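Local coordinates for protein tRNA (Guanosine-2'-O-)-methyltransferase (Aquifex aeolicus, PDB 1ZJR) that transfers a methyl group from S-adenosyl-L-methionine to the 2'-O of guanosine 18 in a subset of tRNAs, as a homodimeric enzyme, at residues A[21-26]-A[170-175]; A[41-46]-A[72-77]; A[92-97]-A[137-142]; A[27-32]-A[88-93]. One frame throughout, in Å; residues are numbered along the deposited sequence.

Overall arrangement
Contacts 1 and 4 are buried, contact 2 is partly buried and contact 3 lies at the surface. Strand 26-31 links the two buried ones: its start meets an arginine from helix 157-174 in contact 1, while in contact 4 its body packs on helix 86-95 through hydrocarbon alone. Contact 3 uses the end of that same helix and lies about 9 Å from contact 4, centre to centre, yet relies on a lysine, a carbonyl and a water. Contact 2, across the chain's centre from contacts 3 and 4, sets helix 36-49 against a short 3-10 turn by apolar and van der Waals touches. Contacts 1 and 2 meet through Arg-22 and the Trp-77 carbonyl.

Contact 1: A[21-26]-A[170-175]; sequences KRQKDL and RQREEK
The type I beta turn from Gln-23 to Leu-26, at the entrance to strand 26-31, receives Arg-172 from the last turns of helix 157-174. The arginine chain runs out extended from CG to NE and slides past Gln-23 in the opposite direction, the amide and guanidinium planes standing 85° apart. At its end, NH2 donates to Asp-25 OD2 at 3.0 Å, a hydrogen bond within a salt bridge, its N-H...O angle 147°. The two groups are not coplanar: the donor comes from above the carboxylate plane, and the side chains cross at about a right angle. Leu-26 CB lies over one guanidinium face, 4.0 Å from Arg-172 CZ. In this SPOUT-superfamily fold the contact thus ties the end of helix 157-174 to the start of strand 26-31, a central strand of the parallel sheet. Arg-172 NE is taken by the carbonyl of Tyr-117, which with Asp-25 fixes the rotation of the buried guanidinium. A methionine in its place would probably leave the Asp-25 carboxylate without this counter-charge and the Tyr-117 carbonyl without this donor. The turn itself is closed by the backbone bond from Leu-26 N to Gln-23 O, 3.1 Å long.

Contact 2: A[41-46]-A[72-77]; sequences AIVRTC and QGSHKW
Ser-74 and His-75 lie against Val-43 and Arg-44 on one side of helix 36-49, at the short 3-10 segment that follows helix 68-71. The chain enters through Gln-72 and Gly-73, both poorly ordered and modelled with positive phi; at the second, the modelled phi of 89° would probably press a side chain against the preceding carbonyl, consistent with glycine there. Ser-74 comes next and points its hydroxyl at the helix: OG is 3.6 Å from Arg-44 CA and 4.0 Å from Arg-44 CB, a van der Waals touch, since its polar partner is the carbonyl of Thr-71. Arg-44 passes alongside and sends its guanidinium on to the carbonyl of Ile-70 and to a bound sulfate, probably from the crystallisation liquor.

His-75 meets the helix with CA and CB rather than its ring. Val-43 CG1, anti to the valine N, comes to 3.6 Å from His-75 CA and 4.1 Å from His-75 CB. Here helix 36-49 packs on strand 51-57 of the alpha/beta SPOUT fold, Val-43 also touching Leu-54, and the 3-10 segment leads to edge strand 79-82. The imidazole turns away, with Lys-76 CG over one face near the rim, and beyond it Trp-77 places its indole against Trp-195 of helix 185-200.

Contact 3: A[92-97]-A[137-142]; sequences EFKNRG and VEIADK
Lys-94 and Ile-139 reach toward each other tip to tip, bridging helix 86-95, which ends at Gly-97 in a Schellman motif, and the turn that leads into strand 142-145 of the SPOUT sheet. With CG anti to its backbone N (chi1 -164°) and every later torsion extended, the lysine spans the gap as a straight rod. NZ donates to Ile-139 O at 2.7 Å, a short bond whose donor stands 36° above the carbonyl plane. Beside it the isoleucine tip is tightly packed: CD1 lies 3.0 Å from Lys-94 NZ, and CG1 is 3.6 Å from Lys-94 CD. Asp-141 comes at a slant against the same rod, OD1 touching Lys-94 CE at 3.4 Å. Its other oxygen, OD2, is bonded to the backbone N of Ile-100 on strand 99-103, which holds the carboxylate in position. An alanine at the lysine position would probably leave the Ile-139 carbonyl without this donor and open a gap beside CG1 and CD1. The opposite charges stay apart, Lys-94 NZ being 4.0 Å from Asp-141 OD1. A water joins them instead, accepting from NZ at 3.0 Å and donating to OD1 at 3.1 Å.

Contact 4: A[27-32]-A[88-93]; sequences IVFADN and QKLLEF
Phe-29 meets the CD2 methyl of Leu-90 through its ring atom CD1, 3.8 Å away. The two side chains meet at a slant. Chi1 of -168° turns the ring anti to the backbone N of the strand and carries it out to the helix, where CE1, the neighbour of CD1 in the ring, lies 4.4 Å from Lys-89 CB. Lys-89 gives only this first carbon: a bend at chi2 (63°) leads the chain away toward Glu-92, whose OE1 forms a salt bridge with Lys-89 NZ, with a weak, 3.4 Å hydrogen bond. About one turn further along the helix, Phe-93 meets Ile-27 of the strand, its CE2 4.1 Å from Ile-27 CG1, the side chains crossing at about a right angle. The Phe-93 ring also makes edge-to-face contacts with Phe-98 and Tyr-55, and Val-122 touches Ile-27, Leu-90 and Phe-93 alike, so the seam belongs to a wider apolar core. Strand 27-31 and helix 88-93 run nearly antiparallel at 164°, their axes 11.3 Å apart at the closest. A helix laid antiparallel along a central strand of a parallel sheet, here flanked by strands 51-57 and 121-126, is typical of layered alpha/beta folds, among them the SPOUT methyltransferases.

Contact 1: A[21-26]-A[170-175]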
loop_
_atom_site.group_PDB
_atom_site.type_symbol
_atom_site.label_atom_id
_atom_site.label_comp_id
_atom_site.label_asym_id
_atom_site.label_seq_id
_atom_site.Cartn_x
_atom_site.Cartn_y
_atom_site.Cartn_z
ATOM N N LYS A 21 13.491 -3.084 -6.990
ATOM C CA LYS A 21 13.344 -1.931 -6.104
ATOM C C LYS A 21 12.133 -2.081 -5.182
ATOM O O LYS A 21 11.929 -1.273 -4.281
ATOM C CB LYS A 21 13.198 -0.647 -6.921
ATOM C CG LYS A 21 14.414 -0.303 -7.778
ATOM C CD LYS A 21 14.100 0.856 -8.711
ATOM C CE LYS A 21 15.271 1.181 -9.632
ATOM N NZ LYS A 21 14.892 2.209 -10.650
ATOM N N ARG A 22 11.326 -3.113 -5.413
ATOM C CA ARG A 22 10.144 -3.340 -4.590
ATOM C C ARG A 22 10.484 -3.544 -3.111
ATOM O O ARG A 22 11.458 -4.213 -2.766
ATOM C CB ARG A 22 9.360 -4.553 -5.115
ATOM C CG ARG A 22 8.493 -4.271 -6.349
ATOM C CD ARG A 22 7.314 -3.372 -5.981
ATOM N NE ARG A 22 6.307 -3.266 -7.038
ATOM C CZ ARG A 22 6.055 -2.158 -7.730
ATOM N NH1 ARG A 22 6.746 -1.047 -7.494
ATOM N NH2 ARG A 22 5.073 -2.142 -8.625
ATOM N N GLN A 23 9.667 -2.953 -2.245
ATOM C CA GLN A 23 9.826 -3.057 -0.798
ATOM C C GLN A 23 8.845 -4.128 -0.319
ATOM O O GLN A 23 7.702 -3.823 0.019
ATOM C CB GLN A 23 9.487 -1.717 -0.138
ATOM C CG GLN A 23 10.292 -0.546 -0.666
ATOM C CD GLN A 23 11.775 -0.711 -0.413
ATOM O OE1 GLN A 23 12.571 -0.869 -1.346
ATOM N NE2 GLN A 23 12.154 -0.691 0.854
ATOM N N LYS A 24 9.293 -5.378 -0.281
ATOM C CA LYS A 24 8.420 -6.482 0.113
ATOM C C LYS A 24 7.916 -6.307 1.532
ATOM O O LYS A 24 6.954 -6.948 1.951
ATOM C CB LYS A 24 9.172 -7.813 0.013
ATOM C CG LYS A 24 10.106 -8.081 1.176
ATOM C CD LYS A 24 10.618 -9.517 1.139
ATOM C CE LYS A 24 11.360 -9.863 2.420
ATOM N NZ LYS A 24 11.860 -11.269 2.409
ATOM N N ASP A 25 8.574 -5.397 2.234
ATOM C CA ASP A 25 8.352 -5.077 3.631
ATOM C C ASP A 25 7.346 -3.951 3.935
ATOM O O ASP A 25 6.883 -3.811 5.073
ATOM C CB ASP A 25 9.724 -4.711 4.196
ATOM C CG ASP A 25 9.745 -4.669 5.671
ATOM O OD1 ASP A 25 9.226 -5.627 6.280
ATOM O OD2 ASP A 25 10.289 -3.688 6.218
ATOM N N LEU A 26 7.032 -3.144 2.930
ATOM C CA LEU A 26 6.110 -2.021 3.100
ATOM C C LEU A 26 4.748 -2.404 2.513
ATOM O O LEU A 26 4.570 -2.417 1.297
ATOM C CB LEU A 26 6.678 -0.788 2.393
ATOM C CG LEU A 26 5.923 0.533 2.566
ATOM C CD1 LEU A 26 5.787 0.866 4.048
ATOM C CD2 LEU A 26 6.671 1.630 1.841
ATOM N N ARG A 170 11.004 8.514 1.576
ATOM C CA ARG A 170 12.129 9.355 1.968
ATOM C C ARG A 170 13.009 8.645 2.994
ATOM O O ARG A 170 14.228 8.601 2.855
ATOM C CB ARG A 170 11.611 10.677 2.544
ATOM C CG ARG A 170 12.677 11.542 3.198
ATOM C CD ARG A 170 12.225 11.954 4.596
ATOM N NE ARG A 170 13.352 12.102 5.514
ATOM C CZ ARG A 170 13.234 12.140 6.838
ATOM N NH1 ARG A 170 12.039 12.042 7.403
ATOM N NH2 ARG A 170 14.314 12.274 7.598
ATOM N N GLN A 171 12.379 8.083 4.017
ATOM C CA GLN A 171 13.115 7.382 5.063
ATOM C C GLN A 171 13.873 6.179 4.513
ATOM O O GLN A 171 15.060 6.008 4.790
ATOM C CB GLN A 171 12.159 6.941 6.169
ATOM C CG GLN A 171 11.627 8.082 7.024
ATOM C CD GLN A 171 10.683 7.592 8.099
ATOM O OE1 GLN A 171 10.783 6.452 8.552
ATOM N NE2 GLN A 171 9.769 8.453 8.524
ATOM N N ARG A 172 13.195 5.353 3.720
ATOM C CA ARG A 172 13.836 4.172 3.145
ATOM C C ARG A 172 14.929 4.542 2.152
ATOM O O ARG A 172 15.968 3.876 2.071
ATOM C CB ARG A 172 12.786 3.271 2.484
ATOM C CG ARG A 172 11.818 2.687 3.502
ATOM C CD ARG A 172 10.951 1.557 2.947
ATOM N NE ARG A 172 10.266 0.879 4.044
ATOM C CZ ARG A 172 10.188 -0.442 4.180
ATOM N NH1 ARG A 172 10.746 -1.240 3.281
ATOM N NH2 ARG A 172 9.573 -0.964 5.228
ATOM N N GLU A 173 14.699 5.607 1.395
ATOM C CA GLU A 173 15.686 6.064 0.431
ATOM C C GLU A 173 16.972 6.435 1.166
ATOM O O GLU A 173 18.073 6.084 0.735
ATOM C CB GLU A 173 15.153 7.283 -0.326
ATOM C CG GLU A 173 16.227 8.089 -1.036
ATOM C CD GLU A 173 16.961 7.289 -2.088
ATOM O OE1 GLU A 173 18.022 7.758 -2.551
ATOM O OE2 GLU A 173 16.476 6.199 -2.459
ATOM N N GLU A 174 16.815 7.136 2.284
ATOM C CA GLU A 174 17.940 7.585 3.093
ATOM C C GLU A 174 18.799 6.432 3.605
ATOM O O GLU A 174 20.006 6.594 3.798
ATOM C CB GLU A 174 17.428 8.432 4.262
ATOM C CG GLU A 174 18.525 9.093 5.081
ATOM C CD GLU A 174 18.027 10.302 5.849
ATOM O OE1 GLU A 174 18.808 10.863 6.648
ATOM O OE2 GLU A 174 16.859 10.697 5.649
ATOM N N LYS A 175 18.182 5.272 3.815
ATOM C CA LYS A 175 18.904 4.096 4.290
ATOM C C LYS A 175 19.352 3.203 3.136
ATOM O O LYS A 175 19.846 2.095 3.353
ATOM C CB LYS A 175 18.037 3.280 5.248
ATOM C CG LYS A 175 17.732 3.976 6.559
ATOM C CD LYS A 175 17.165 2.991 7.571
ATOM C CE LYS A 175 16.840 3.677 8.881
ATOM N NZ LYS A 175 16.362 2.702 9.900
#

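Contact 2: A[41-46]-A[72-77]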
loop_
_atom_site.group_PDB
_atom_site.type_symbol
_atom_site.label_atom_id
_atom_site.label_comp_id
_atom_site.label_asym_id
_atom_site.label_seq_id
_atom_site.Cartn_x
_atom_site.Cartn_y
_atom_site.Cartn_z
ATOM N N ALA A 41 -6.038 5.482 -7.885
ATOM C CA ALA A 41 -4.959 6.424 -7.626
ATOM C C ALA A 41 -4.032 5.844 -6.562
ATOM O O ALA A 41 -2.815 5.998 -6.639
ATOM C CB ALA A 41 -5.530 7.766 -7.162
ATOM N N ILE A 42 -4.611 5.172 -5.572
ATOM C CA ILE A 42 -3.828 4.559 -4.509
ATOM C C ILE A 42 -2.967 3.432 -5.079
ATOM O O ILE A 42 -1.820 3.254 -4.670
ATOM C CB ILE A 42 -4.749 4.016 -3.387
ATOM C CG1 ILE A 42 -5.318 5.199 -2.595
ATOM C CG2 ILE A 42 -3.971 3.060 -2.465
ATOM C CD1 ILE A 42 -6.346 4.820 -1.534
ATOM N N VAL A 43 -3.513 2.680 -6.028
ATOM C CA VAL A 43 -2.752 1.597 -6.640
ATOM C C VAL A 43 -1.544 2.201 -7.351
ATOM O O VAL A 43 -0.424 1.694 -7.226
ATOM C CB VAL A 43 -3.606 0.801 -7.662
ATOM C CG1 VAL A 43 -2.743 -0.226 -8.381
ATOM C CG2 VAL A 43 -4.744 0.097 -6.945
ATOM N N ARG A 44 -1.771 3.287 -8.086
ATOM C CA ARG A 44 -0.691 3.961 -8.809
ATOM C C ARG A 44 0.391 4.442 -7.843
ATOM O O ARG A 44 1.589 4.329 -8.122
ATOM C CB ARG A 44 -1.223 5.167 -9.606
ATOM C CG ARG A 44 -0.192 5.704 -10.613
ATOM C CD ARG A 44 -0.446 7.135 -11.100
ATOM N NE ARG A 44 -1.740 7.328 -11.749
ATOM C CZ ARG A 44 -2.019 8.332 -12.582
ATOM N NH1 ARG A 44 -1.096 9.235 -12.883
ATOM N NH2 ARG A 44 -3.235 8.449 -13.100
ATOM N N THR A 45 -0.036 4.989 -6.710
ATOM C CA THR A 45 0.893 5.486 -5.702
ATOM C C THR A 45 1.699 4.350 -5.069
ATOM O O THR A 45 2.884 4.511 -4.775
ATOM C CB THR A 45 0.134 6.261 -4.614
ATOM O OG1 THR A 45 -0.541 7.368 -5.222
ATOM C CG2 THR A 45 1.084 6.770 -3.553
ATOM N N CYS A 46 1.059 3.205 -4.852
ATOM C CA CYS A 46 1.761 2.056 -4.281
ATOM C C CYS A 46 2.885 1.658 -5.226
ATOM O O CYS A 46 4.029 1.445 -4.808
ATOM C CB CYS A 46 0.800 0.874 -4.100
ATOM S SG CYS A 46 -0.295 1.060 -2.689
ATOM N N GLN A 72 -3.360 3.397 -15.298
ATOM C CA GLN A 72 -2.357 3.391 -16.360
ATOM C C GLN A 72 -1.692 2.023 -16.495
ATOM O O GLN A 72 -0.579 1.914 -17.011
ATOM C CB GLN A 72 -1.303 4.463 -16.094
ATOM N N GLY A 73 -2.381 0.986 -16.029
ATOM C CA GLY A 73 -1.843 -0.360 -16.114
ATOM C C GLY A 73 -0.991 -0.750 -14.921
ATOM O O GLY A 73 -0.518 -1.884 -14.836
ATOM N N SER A 74 -0.798 0.187 -13.996
ATOM C CA SER A 74 0.008 -0.068 -12.805
ATOM C C SER A 74 -0.597 -1.180 -11.953
ATOM O O SER A 74 0.115 -1.884 -11.239
ATOM C CB SER A 74 0.146 1.211 -11.972
ATOM O OG SER A 74 -1.118 1.698 -11.553
ATOM N N HIS A 75 -1.914 -1.340 -12.036
ATOM C CA HIS A 75 -2.611 -2.370 -11.273
ATOM C C HIS A 75 -2.033 -3.749 -11.577
ATOM O O HIS A 75 -2.338 -4.727 -10.892
ATOM C CB HIS A 75 -4.101 -2.368 -11.626
ATOM C CG HIS A 75 -4.383 -2.736 -13.050
ATOM N ND1 HIS A 75 -3.966 -1.967 -14.116
ATOM C CD2 HIS A 75 -5.014 -3.808 -13.586
ATOM C CE1 HIS A 75 -4.328 -2.549 -15.245
ATOM N NE2 HIS A 75 -4.965 -3.668 -14.953
ATOM N N LYS A 76 -1.194 -3.822 -12.604
ATOM C CA LYS A 76 -0.602 -5.086 -13.011
ATOM C C LYS A 76 0.655 -5.495 -12.251
ATOM O O LYS A 76 0.943 -6.691 -12.138
ATOM C CB LYS A 76 -0.306 -5.054 -14.511
ATOM C CG LYS A 76 -1.540 -4.853 -15.369
ATOM C CD LYS A 76 -1.187 -4.760 -16.844
ATOM C CE LYS A 76 -2.439 -4.601 -17.691
ATOM N NZ LYS A 76 -3.383 -5.737 -17.488
ATOM N N TRP A 77 1.402 -4.528 -11.718
ATOM C CA TRP A 77 2.629 -4.874 -11.006
ATOM C C TRP A 77 2.594 -4.733 -9.486
ATOM O O TRP A 77 3.632 -4.610 -8.838
ATOM C CB TRP A 77 3.816 -4.103 -11.604
ATOM C CG TRP A 77 4.112 -4.505 -13.034
ATOM C CD1 TRP A 77 3.436 -5.429 -13.783
ATOM C CD2 TRP A 77 5.138 -3.979 -13.887
ATOM N NE1 TRP A 77 3.973 -5.506 -15.045
ATOM C CE2 TRP A 77 5.019 -4.628 -15.138
ATOM C CE3 TRP A 77 6.147 -3.022 -13.718
ATOM C CZ2 TRP A 77 5.868 -4.348 -16.214
ATOM C CZ3 TRP A 77 6.993 -2.743 -14.792
ATOM C CH2 TRP A 77 6.846 -3.406 -16.021
#

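Contact 3: A[92-97]-A[137-142]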
loop_
_atom_site.group_PDB
_atom_site.type_symbol
_atom_site.label_atom_id
_atom_site.label_comp_id
_atom_site.label_asym_id
_atom_site.label_seq_id
_atom_site.Cartn_x
_atom_site.Cartn_y
_atom_site.Cartn_z
ATOM N N GLU A 92 -2.281 -11.134 11.549
ATOM C CA GLU A 92 -1.337 -12.065 10.949
ATOM C C GLU A 92 -0.011 -11.360 10.710
ATOM O O GLU A 92 1.058 -11.924 10.962
ATOM C CB GLU A 92 -1.887 -12.602 9.627
ATOM C CG GLU A 92 -2.825 -13.785 9.792
ATOM C CD GLU A 92 -3.631 -14.073 8.545
ATOM O OE1 GLU A 92 -3.069 -13.997 7.432
ATOM O OE2 GLU A 92 -4.832 -14.388 8.681
ATOM N N PHE A 93 -0.078 -10.123 10.223
ATOM C CA PHE A 93 1.138 -9.360 9.972
ATOM C C PHE A 93 1.767 -8.925 11.283
ATOM O O PHE A 93 2.987 -8.966 11.440
ATOM C CB PHE A 93 0.849 -8.114 9.123
ATOM C CG PHE A 93 0.681 -8.395 7.659
ATOM C CD1 PHE A 93 -0.584 -8.396 7.075
ATOM C CD2 PHE A 93 1.791 -8.653 6.857
ATOM C CE1 PHE A 93 -0.743 -8.648 5.710
ATOM C CE2 PHE A 93 1.646 -8.907 5.491
ATOM C CZ PHE A 93 0.377 -8.905 4.918
ATOM N N LYS A 94 0.934 -8.499 12.225
ATOM C CA LYS A 94 1.433 -8.041 13.512
ATOM C C LYS A 94 2.221 -9.152 14.205
ATOM O O LYS A 94 3.338 -8.930 14.672
ATOM C CB LYS A 94 0.268 -7.583 14.394
ATOM C CG LYS A 94 0.682 -6.737 15.586
ATOM C CD LYS A 94 -0.539 -6.173 16.299
ATOM C CE LYS A 94 -0.136 -5.252 17.435
ATOM N NZ LYS A 94 -1.318 -4.754 18.182
ATOM N N ASN A 95 1.644 -10.348 14.254
ATOM C CA ASN A 95 2.316 -11.478 14.884
ATOM C C ASN A 95 3.595 -11.855 14.142
ATOM O O ASN A 95 4.453 -12.549 14.689
ATOM C CB ASN A 95 1.380 -12.687 14.956
ATOM C CG ASN A 95 0.157 -12.423 15.811
ATOM O OD1 ASN A 95 0.251 -11.796 16.867
ATOM N ND2 ASN A 95 -0.995 -12.912 15.368
ATOM N N ARG A 96 3.719 -11.394 12.898
ATOM C CA ARG A 96 4.905 -11.666 12.089
ATOM C C ARG A 96 5.965 -10.581 12.261
ATOM O O ARG A 96 6.988 -10.593 11.578
ATOM C CB ARG A 96 4.545 -11.770 10.605
ATOM C CG ARG A 96 3.943 -13.094 10.173
ATOM C CD ARG A 96 3.648 -13.068 8.679
ATOM N NE ARG A 96 4.845 -12.763 7.898
ATOM C CZ ARG A 96 4.835 -12.381 6.624
ATOM N NH1 ARG A 96 3.684 -12.253 5.977
ATOM N NH2 ARG A 96 5.976 -12.125 5.996
ATOM N N GLY A 97 5.714 -9.637 13.162
ATOM C CA GLY A 97 6.679 -8.578 13.402
ATOM C C GLY A 97 6.431 -7.262 12.684
ATOM O O GLY A 97 7.262 -6.356 12.742
ATOM N N VAL A 137 -8.289 0.265 14.408
ATOM C CA VAL A 137 -7.435 1.093 15.240
ATOM C C VAL A 137 -7.128 0.438 16.589
ATOM O O VAL A 137 -6.094 0.713 17.194
ATOM C CB VAL A 137 -8.044 2.510 15.456
ATOM C CG1 VAL A 137 -9.053 2.504 16.600
ATOM C CG2 VAL A 137 -6.929 3.511 15.715
ATOM N N GLU A 138 -8.018 -0.441 17.041
ATOM C CA GLU A 138 -7.829 -1.134 18.312
ATOM C C GLU A 138 -6.579 -2.007 18.341
ATOM O O GLU A 138 -6.011 -2.245 19.406
ATOM C CB GLU A 138 -9.051 -1.997 18.630
ATOM C CG GLU A 138 -10.283 -1.206 19.024
ATOM C CD GLU A 138 -10.101 -0.449 20.328
ATOM O OE1 GLU A 138 -9.161 0.370 20.420
ATOM O OE2 GLU A 138 -10.900 -0.674 21.261
ATOM N N ILE A 139 -6.150 -2.480 17.174
ATOM C CA ILE A 139 -4.972 -3.335 17.091
ATOM C C ILE A 139 -3.732 -2.633 16.533
ATOM O O ILE A 139 -2.672 -3.242 16.407
ATOM C CB ILE A 139 -5.268 -4.583 16.225
ATOM C CG1 ILE A 139 -4.141 -5.603 16.379
ATOM C CG2 ILE A 139 -5.417 -4.185 14.753
ATOM C CD1 ILE A 139 -3.977 -6.122 17.795
ATOM N N ALA A 140 -3.860 -1.350 16.212
ATOM C CA ALA A 140 -2.744 -0.592 15.651
ATOM C C ALA A 140 -1.619 -0.315 16.645
ATOM O O ALA A 140 -1.856 -0.155 17.839
ATOM C CB ALA A 140 -3.254 0.729 15.080
ATOM N N ASP A 141 -0.393 -0.253 16.134
ATOM C CA ASP A 141 0.784 0.036 16.945
ATOM C C ASP A 141 0.978 1.547 16.962
ATOM O O ASP A 141 1.461 2.118 17.940
ATOM C CB ASP A 141 2.022 -0.630 16.343
ATOM C CG ASP A 141 1.978 -2.138 16.450
ATOM O OD1 ASP A 141 2.069 -2.650 17.585
ATOM O OD2 ASP A 141 1.845 -2.811 15.405
ATOM N N LYS A 142 0.600 2.188 15.860
ATOM C CA LYS A 142 0.711 3.636 15.733
ATOM C C LYS A 142 -0.576 4.206 15.142
ATOM O O LYS A 142 -1.148 3.632 14.213
ATOM C CB LYS A 142 1.888 4.007 14.821
ATOM C CG LYS A 142 3.275 3.673 15.372
ATOM C CD LYS A 142 3.644 4.581 16.535
ATOM C CE LYS A 142 5.060 4.300 17.020
ATOM N NZ LYS A 142 5.212 2.886 17.455
HETATM O O HOH W 1 0.015 -2.805 19.962
#

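Contact 4: A[27-32]-A[88-93]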
loop_
_atom_site.group_PDB
_atom_site.type_symbol
_atom_site.label_atom_id
_atom_site.label_comp_id
_atom_site.label_asym_id
_atom_site.label_seq_id
_atom_site.Cartn_x
_atom_site.Cartn_y
_atom_site.Cartn_z
ATOM N N ILE A 27 3.800 -2.715 3.392
ATOM C CA ILE A 27 2.468 -3.164 2.986
ATOM C C ILE A 27 1.424 -2.072 3.155
ATOM O O ILE A 27 1.511 -1.267 4.073
ATOM C CB ILE A 27 2.005 -4.372 3.853
ATOM C CG1 ILE A 27 3.126 -5.413 3.952
ATOM C CG2 ILE A 27 0.729 -4.987 3.271
ATOM C CD1 ILE A 27 3.545 -6.013 2.632
ATOM N N VAL A 28 0.437 -2.053 2.267
ATOM C CA VAL A 28 -0.640 -1.073 2.370
ATOM C C VAL A 28 -1.971 -1.814 2.465
ATOM O O VAL A 28 -2.201 -2.796 1.755
ATOM C CB VAL A 28 -0.695 -0.128 1.145
ATOM C CG1 VAL A 28 -1.919 0.784 1.252
ATOM C CG2 VAL A 28 0.570 0.718 1.073
ATOM N N PHE A 29 -2.839 -1.341 3.350
ATOM C CA PHE A 29 -4.157 -1.934 3.535
ATOM C C PHE A 29 -5.176 -0.812 3.353
ATOM O O PHE A 29 -5.151 0.169 4.096
ATOM C CB PHE A 29 -4.291 -2.512 4.946
ATOM C CG PHE A 29 -5.510 -3.381 5.134
ATOM C CD1 PHE A 29 -5.385 -4.766 5.199
ATOM C CD2 PHE A 29 -6.783 -2.817 5.215
ATOM C CE1 PHE A 29 -6.510 -5.584 5.341
ATOM C CE2 PHE A 29 -7.916 -3.626 5.357
ATOM C CZ PHE A 29 -7.776 -5.015 5.419
ATOM N N ALA A 30 -6.047 -0.955 2.356
ATOM C CA ALA A 30 -7.077 0.037 2.069
ATOM C C ALA A 30 -8.356 -0.407 2.770
ATOM O O ALA A 30 -8.971 -1.411 2.404
ATOM C CB ALA A 30 -7.308 0.143 0.565
ATOM N N ASP A 31 -8.749 0.353 3.781
ATOM C CA ASP A 31 -9.925 0.016 4.560
ATOM C C ASP A 31 -11.168 0.743 4.094
ATOM O O ASP A 31 -11.385 1.903 4.434
ATOM C CB ASP A 31 -9.677 0.313 6.041
ATOM C CG ASP A 31 -10.922 0.120 6.886
ATOM O OD1 ASP A 31 -11.718 -0.779 6.554
ATOM O OD2 ASP A 31 -11.100 0.854 7.876
ATOM N N ASN A 32 -11.969 0.044 3.297
ATOM C CA ASN A 32 -13.222 0.567 2.780
ATOM C C ASN A 32 -13.099 1.886 2.022
ATOM O O ASN A 32 -13.789 2.861 2.337
ATOM C CB ASN A 32 -14.225 0.711 3.933
ATOM C CG ASN A 32 -15.653 0.885 3.449
ATOM O OD1 ASN A 32 -15.982 0.539 2.313
ATOM N ND2 ASN A 32 -16.512 1.410 4.317
ATOM N N GLN A 88 -8.301 -9.672 11.448
ATOM C CA GLN A 88 -7.683 -10.992 11.379
ATOM C C GLN A 88 -6.434 -10.944 10.502
ATOM O O GLN A 88 -5.378 -11.456 10.877
ATOM C CB GLN A 88 -8.676 -12.011 10.812
ATOM C CG GLN A 88 -8.153 -13.439 10.794
ATOM C CD GLN A 88 -9.164 -14.422 10.237
ATOM O OE1 GLN A 88 -9.587 -14.309 9.087
ATOM N NE2 GLN A 88 -9.558 -15.394 11.053
ATOM N N LYS A 89 -6.555 -10.320 9.336
ATOM C CA LYS A 89 -5.432 -10.215 8.417
ATOM C C LYS A 89 -4.308 -9.374 9.013
ATOM O O LYS A 89 -3.134 -9.742 8.937
ATOM C CB LYS A 89 -5.882 -9.598 7.091
ATOM C CG LYS A 89 -4.852 -9.728 5.970
ATOM C CD LYS A 89 -4.614 -11.197 5.641
ATOM C CE LYS A 89 -3.612 -11.374 4.523
ATOM N NZ LYS A 89 -3.391 -12.817 4.222
ATOM N N LEU A 90 -4.670 -8.240 9.606
ATOM C CA LEU A 90 -3.679 -7.360 10.202
ATOM C C LEU A 90 -2.973 -8.033 11.375
ATOM O O LEU A 90 -1.798 -7.779 11.621
ATOM C CB LEU A 90 -4.337 -6.052 10.644
ATOM C CG LEU A 90 -4.898 -5.210 9.493
ATOM C CD1 LEU A 90 -5.665 -4.022 10.051
ATOM C CD2 LEU A 90 -3.759 -4.746 8.590
ATOM N N LEU A 91 -3.691 -8.891 12.096
ATOM C CA LEU A 91 -3.101 -9.596 13.230
ATOM C C LEU A 91 -2.046 -10.571 12.731
ATOM O O LEU A 91 -1.044 -10.813 13.404
ATOM C CB LEU A 91 -4.175 -10.355 14.013
ATOM C CG LEU A 91 -5.144 -9.484 14.813
ATOM C CD1 LEU A 91 -6.248 -10.340 15.412
ATOM C CD2 LEU A 91 -4.380 -8.760 15.893
ATOM N N GLU A 92 -2.281 -11.134 11.549
ATOM C CA GLU A 92 -1.337 -12.065 10.949
ATOM C C GLU A 92 -0.011 -11.360 10.710
ATOM O O GLU A 92 1.058 -11.924 10.962
ATOM C CB GLU A 92 -1.887 -12.602 9.627
ATOM C CG GLU A 92 -2.825 -13.785 9.792
ATOM C CD GLU A 92 -3.631 -14.073 8.545
ATOM O OE1 GLU A 92 -3.069 -13.997 7.432
ATOM O OE2 GLU A 92 -4.832 -14.388 8.681
ATOM N N PHE A 93 -0.078 -10.123 10.223
ATOM C CA PHE A 93 1.138 -9.360 9.972
ATOM C C PHE A 93 1.767 -8.925 11.283
ATOM O O PHE A 93 2.987 -8.966 11.440
ATOM C CB PHE A 93 0.849 -8.114 9.123
ATOM C CG PHE A 93 0.681 -8.395 7.659
ATOM C CD1 PHE A 93 -0.584 -8.396 7.075
ATOM C CD2 PHE A 93 1.791 -8.653 6.857
ATOM C CE1 PHE A 93 -0.743 -8.648 5.710
ATOM C CE2 PHE A 93 1.646 -8.907 5.491
ATOM C CZ PHE A 93 0.377 -8.905 4.918
#